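Local coordinates for protein extracellular invertase (Aspergillus kawachii, PDB 5XH8) that acts as a family 32 beta-fructofuranosidase with high transfructosylation activity, probably splitting sucrose and passing the fructosyl group on to build fructooligosaccharides such as 1-kestose, at residues L480-Q492 and I499-T511. Residues are numbered along the deposited sequence; the frame is centred on the assembly and turned at random.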
loop_
_atom_site.group_PDB
_atom_site.type_symbol
_atom_site.label_atom_id
_atom_site.label_comp_id
_atom_site.label_asym_id
_atom_site.label_seq_id
_atom_site.Cartn_x
_atom_site.Cartn_y
_atom_site.Cartn_z
ATOM N N LEU A 480 -3.221 21.543 -48.309
ATOM C CA LEU A 480 -4.526 21.889 -47.754
ATOM C C LEU A 480 -4.883 23.374 -48.055
ATOM O O LEU A 480 -5.266 24.138 -47.161
ATOM C CB LEU A 480 -4.557 21.582 -46.242
ATOM C CG LEU A 480 -4.321 20.113 -45.845
ATOM C CD1 LEU A 480 -4.012 19.975 -44.345
ATOM C CD2 LEU A 480 -5.512 19.263 -46.252
ATOM N N SER A 481 -4.716 23.740 -49.325
ATOM C CA SER A 481 -4.810 25.135 -49.798
ATOM C C SER A 481 -6.072 25.422 -50.554
ATOM O O SER A 481 -6.558 24.602 -51.330
ATOM C CB SER A 481 -3.664 25.479 -50.743
ATOM O OG SER A 481 -2.473 25.588 -50.012
ATOM N N SER A 482 -6.577 26.620 -50.318
ATOM C CA SER A 482 -7.658 27.212 -51.094
ATOM C C SER A 482 -7.483 28.723 -50.922
ATOM O O SER A 482 -6.462 29.172 -50.373
ATOM C CB SER A 482 -9.009 26.724 -50.572
ATOM O OG SER A 482 -9.222 27.141 -49.232
ATOM N N GLU A 483 -8.453 29.518 -51.354
ATOM C CA GLU A 483 -8.308 30.967 -51.209
ATOM C C GLU A 483 -8.290 31.400 -49.725
ATOM O O GLU A 483 -7.645 32.383 -49.381
ATOM C CB GLU A 483 -9.383 31.729 -52.006
ATOM C CG GLU A 483 -10.678 32.052 -51.272
ATOM C CD GLU A 483 -11.519 33.128 -51.977
ATOM O OE1 GLU A 483 -11.225 34.342 -51.840
ATOM O OE2 GLU A 483 -12.494 32.751 -52.656
ATOM N N HIS A 484 -8.989 30.666 -48.859
ATOM C CA HIS A 484 -9.103 31.029 -47.439
ATOM C C HIS A 484 -8.094 30.370 -46.480
ATOM O O HIS A 484 -7.941 30.831 -45.362
ATOM C CB HIS A 484 -10.517 30.728 -46.963
ATOM C CG HIS A 484 -11.563 31.530 -47.672
ATOM N ND1 HIS A 484 -11.659 32.903 -47.540
ATOM C CD2 HIS A 484 -12.542 31.162 -48.533
ATOM C CE1 HIS A 484 -12.657 33.343 -48.285
ATOM N NE2 HIS A 484 -13.208 32.308 -48.897
ATOM N N GLU A 485 -7.439 29.290 -46.902
ATOM C CA GLU A 485 -6.568 28.489 -46.010
ATOM C C GLU A 485 -5.365 27.930 -46.748
ATOM O O GLU A 485 -5.405 27.727 -47.962
ATOM C CB GLU A 485 -7.340 27.297 -45.407
ATOM C CG GLU A 485 -8.574 27.662 -44.599
ATOM C CD GLU A 485 -9.462 26.472 -44.251
ATOM O OE1 GLU A 485 -9.827 25.667 -45.137
ATOM O OE2 GLU A 485 -9.852 26.361 -43.073
ATOM N N SER A 486 -4.308 27.658 -45.988
ATOM C CA SER A 486 -3.142 26.947 -46.486
ATOM C C SER A 486 -2.258 26.498 -45.323
ATOM O O SER A 486 -2.198 27.139 -44.280
ATOM C CB SER A 486 -2.303 27.837 -47.427
ATOM O OG SER A 486 -1.840 28.978 -46.734
ATOM N N THR A 487 -1.520 25.429 -45.551
ATOM C CA THR A 487 -0.513 24.981 -44.604
ATOM C C THR A 487 0.796 24.796 -45.344
ATOM O O THR A 487 0.800 24.206 -46.422
ATOM C CB THR A 487 -0.949 23.640 -43.981
ATOM O OG1 THR A 487 -2.187 23.833 -43.293
ATOM C CG2 THR A 487 0.111 23.134 -43.030
ATOM N N THR A 488 1.899 25.256 -44.761
ATOM C CA THR A 488 3.200 25.149 -45.419
ATOM C C THR A 488 4.158 24.347 -44.573
ATOM O O THR A 488 4.315 24.604 -43.378
ATOM C CB THR A 488 3.779 26.539 -45.751
ATOM O OG1 THR A 488 2.772 27.284 -46.422
ATOM C CG2 THR A 488 4.943 26.424 -46.683
ATOM N N VAL A 489 4.767 23.351 -45.209
ATOM C CA VAL A 489 5.725 22.459 -44.583
ATOM C C VAL A 489 7.019 22.645 -45.352
ATOM O O VAL A 489 7.043 22.385 -46.560
ATOM C CB VAL A 489 5.287 20.971 -44.703
ATOM C CG1 VAL A 489 6.357 20.050 -44.138
ATOM C CG2 VAL A 489 3.955 20.745 -44.014
ATOM N N TYR A 490 8.093 23.043 -44.681
ATOM C CA TYR A 490 9.339 23.322 -45.401
ATOM C C TYR A 490 10.605 23.018 -44.621
ATOM O O TYR A 490 10.584 22.992 -43.400
ATOM C CB TYR A 490 9.332 24.775 -45.866
ATOM C CG TYR A 490 9.280 25.817 -44.765
ATOM C CD1 TYR A 490 8.061 26.303 -44.287
ATOM C CD2 TYR A 490 10.442 26.362 -44.247
ATOM C CE1 TYR A 490 8.010 27.289 -43.321
ATOM C CE2 TYR A 490 10.398 27.341 -43.265
ATOM C CZ TYR A 490 9.185 27.797 -42.811
ATOM O OH TYR A 490 9.160 28.759 -41.843
ATOM N N TYR A 491 11.692 22.744 -45.347
ATOM C CA TYR A 491 13.028 22.667 -44.757
ATOM C C TYR A 491 13.688 24.039 -44.785
ATOM O O TYR A 491 13.536 24.799 -45.735
ATOM C CB TYR A 491 13.907 21.650 -45.473
ATOM C CG TYR A 491 15.183 21.372 -44.711
ATOM C CD1 TYR A 491 15.180 20.513 -43.605
ATOM C CD2 TYR A 491 16.388 21.991 -45.061
ATOM C CE1 TYR A 491 16.339 20.267 -42.876
ATOM C CE2 TYR A 491 17.557 21.750 -44.342
ATOM C CZ TYR A 491 17.534 20.886 -43.250
ATOM O OH TYR A 491 18.684 20.649 -42.519
ATOM N N GLN A 492 14.434 24.326 -43.734
ATOM C CA GLN A 492 15.075 25.595 -43.494
ATOM C C GLN A 492 16.520 25.294 -43.070
ATOM O O GLN A 492 16.741 24.623 -42.046
ATOM C CB GLN A 492 14.296 26.272 -42.378
ATOM C CG GLN A 492 14.785 27.615 -41.919
ATOM C CD GLN A 492 13.819 28.241 -40.937
ATOM O OE1 GLN A 492 13.899 28.015 -39.734
ATOM N NE2 GLN A 492 12.901 29.039 -41.446
ATOM N N ILE A 499 9.786 22.787 -40.650
ATOM C CA ILE A 499 8.799 23.677 -40.049
ATOM C C ILE A 499 7.413 23.393 -40.639
ATOM O O ILE A 499 7.278 23.157 -41.829
ATOM C CB ILE A 499 9.132 25.167 -40.323
ATOM C CG1 ILE A 499 10.576 25.499 -39.913
ATOM C CG2 ILE A 499 8.127 26.102 -39.637
ATOM C CD1 ILE A 499 10.891 25.313 -38.456
ATOM N N VAL A 500 6.392 23.384 -39.790
ATOM C CA VAL A 500 5.015 23.397 -40.243
ATOM C C VAL A 500 4.472 24.768 -39.836
ATOM O O VAL A 500 4.305 25.064 -38.642
ATOM C CB VAL A 500 4.166 22.253 -39.644
ATOM C CG1 VAL A 500 2.783 22.242 -40.279
ATOM C CG2 VAL A 500 4.836 20.898 -39.857
ATOM N N ASP A 501 4.248 25.616 -40.833
ATOM C CA ASP A 501 3.575 26.911 -40.621
ATOM C C ASP A 501 2.052 26.707 -40.658
ATOM O O ASP A 501 1.476 26.336 -41.694
ATOM C CB ASP A 501 4.004 27.891 -41.707
ATOM C CG ASP A 501 3.383 29.276 -41.556
ATOM O OD1 ASP A 501 2.489 29.534 -40.703
ATOM O OD2 ASP A 501 3.810 30.125 -42.353
ATOM N N ARG A 502 1.410 26.981 -39.527
ATOM C CA ARG A 502 -0.032 26.811 -39.374
ATOM C C ARG A 502 -0.796 28.133 -39.214
ATOM O O ARG A 502 -2.018 28.129 -38.953
ATOM C CB ARG A 502 -0.315 25.862 -38.181
ATOM C CG ARG A 502 0.140 24.430 -38.431
ATOM C CD ARG A 502 -0.359 23.460 -37.366
ATOM N NE ARG A 502 0.068 23.892 -36.036
ATOM C CZ ARG A 502 -0.471 23.516 -34.876
ATOM N NH1 ARG A 502 -1.464 22.633 -34.817
ATOM N NH2 ARG A 502 0.029 24.022 -33.753
ATOM N N SER A 503 -0.112 29.263 -39.401
ATOM C CA SER A 503 -0.767 30.564 -39.258
ATOM C C SER A 503 -2.026 30.719 -40.131
ATOM O O SER A 503 -2.960 31.361 -39.709
ATOM C CB SER A 503 0.214 31.706 -39.542
ATOM O OG SER A 503 0.733 31.600 -40.855
ATOM N N ASN A 504 -2.074 30.088 -41.302
ATOM C CA ASN A 504 -3.226 30.182 -42.216
ATOM C C ASN A 504 -4.020 28.879 -42.387
ATOM O O ASN A 504 -4.919 28.822 -43.239
ATOM C CB ASN A 504 -2.707 30.663 -43.594
ATOM C CG ASN A 504 -3.810 31.210 -44.506
ATOM O OD1 ASN A 504 -3.896 30.849 -45.693
ATOM N ND2 ASN A 504 -4.635 32.088 -43.971
ATOM N N THR A 505 -3.714 27.842 -41.577
ATOM C CA THR A 505 -4.237 26.476 -41.776
ATOM C C THR A 505 -5.749 26.414 -41.638
ATOM O O THR A 505 -6.412 25.765 -42.448
ATOM C CB THR A 505 -3.598 25.466 -40.773
ATOM O OG1 THR A 505 -2.217 25.280 -41.081
ATOM C CG2 THR A 505 -4.291 24.107 -40.794
ATOM N N SER A 506 -6.277 27.084 -40.612
ATOM C CA SER A 506 -7.670 26.925 -40.193
ATOM C C SER A 506 -8.472 28.223 -40.136
ATOM O O SER A 506 -8.240 29.052 -39.265
ATOM C CB SER A 506 -7.737 26.283 -38.814
ATOM O OG SER A 506 -9.085 25.999 -38.495
ATOM N N ALA A 507 -9.462 28.349 -41.020
ATOM C CA ALA A 507 -10.442 29.448 -40.952
ATOM C C ALA A 507 -11.292 29.383 -39.678
ATOM O O ALA A 507 -11.797 30.407 -39.221
ATOM C CB ALA A 507 -11.334 29.447 -42.181
ATOM N N ALA A 508 -11.444 28.186 -39.100
ATOM C CA ALA A 508 -12.121 28.039 -37.799
ATOM C C ALA A 508 -11.353 28.649 -36.634
ATOM O O ALA A 508 -11.962 29.134 -35.677
ATOM C CB ALA A 508 -12.431 26.577 -37.522
ATOM N N ALA A 509 -10.025 28.672 -36.717
ATOM C CA ALA A 509 -9.191 29.341 -35.691
ATOM C C ALA A 509 -9.443 30.842 -35.549
ATOM O O ALA A 509 -9.093 31.429 -34.527
ATOM C CB ALA A 509 -7.715 29.098 -35.960
ATOM N N ARG A 510 -10.035 31.454 -36.576
ATOM C CA ARG A 510 -10.371 32.877 -36.580
ATOM C C ARG A 510 -11.700 33.139 -35.893
ATOM O O ARG A 510 -11.943 34.251 -35.471
ATOM C CB ARG A 510 -10.426 33.409 -38.040
ATOM C CG ARG A 510 -9.116 33.222 -38.811
ATOM C CD ARG A 510 -9.224 33.372 -40.331
ATOM N NE ARG A 510 -8.139 32.607 -40.956
ATOM C CZ ARG A 510 -8.125 32.108 -42.198
ATOM N NH1 ARG A 510 -9.136 32.290 -43.044
ATOM N NH2 ARG A 510 -7.079 31.388 -42.597
ATOM N N THR A 511 -12.576 32.132 -35.816
ATOM C CA THR A 511 -13.905 32.271 -35.207
ATOM C C THR A 511 -14.059 31.594 -33.854
ATOM O O THR A 511 -15.033 31.822 -33.165
ATOM C CB THR A 511 -14.973 31.647 -36.115
ATOM O OG1 THR A 511 -14.789 30.218 -36.195
ATOM C CG2 THR A 511 -14.879 32.239 -37.510
HETATM O O HOH W 1 -4.601 24.471 -44.456
HETATM O O HOH W 2 -0.409 28.052 -42.770
#
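An antiparallel beta hairpin of the C-terminal domain, strands 487-492 and 497-501, pairs Y490 with I499 and T488 with D501 as hydrogen-bonded pairs on either side of the non-hydrogen-bonded pair V489-V500. The Y490 ring lies alongside I499, which points the same way: CG sits between the backbone N and the carbonyl carbon (chi1 62°), which lays one ring face on I499 CB, a CH-pi contact with CB 3.8 Å from the ring centroid. D501 CB lies at the ring edge. Beyond D501 the strands part, and a water bridges the gap, donating to S486 O and D501 O and accepting from N504 N. Bonds involving side chains then predominate, although S486 N still donates to N504 O. T505 OG1 donates to T487 OG1 at 2.6 Å, and S486 OG reaches a lone pair of N504 OD1 in the carbonyl plane. E485 OE2 accepts an almost straight bond from A507 N (2.9 Å, 175°) on its anti lone pair and another from W568 N, while OE1 is bonded to S572 OG and Y569 N. R510, extended from CG to NE, turns its guanidinium edge to H484 O, and NH1 and NH2 both donate to that one oxygen. The hairpin lies between strands 474-481 and 520-523 in the C-terminal beta-sandwich characteristic of family 32 enzymes.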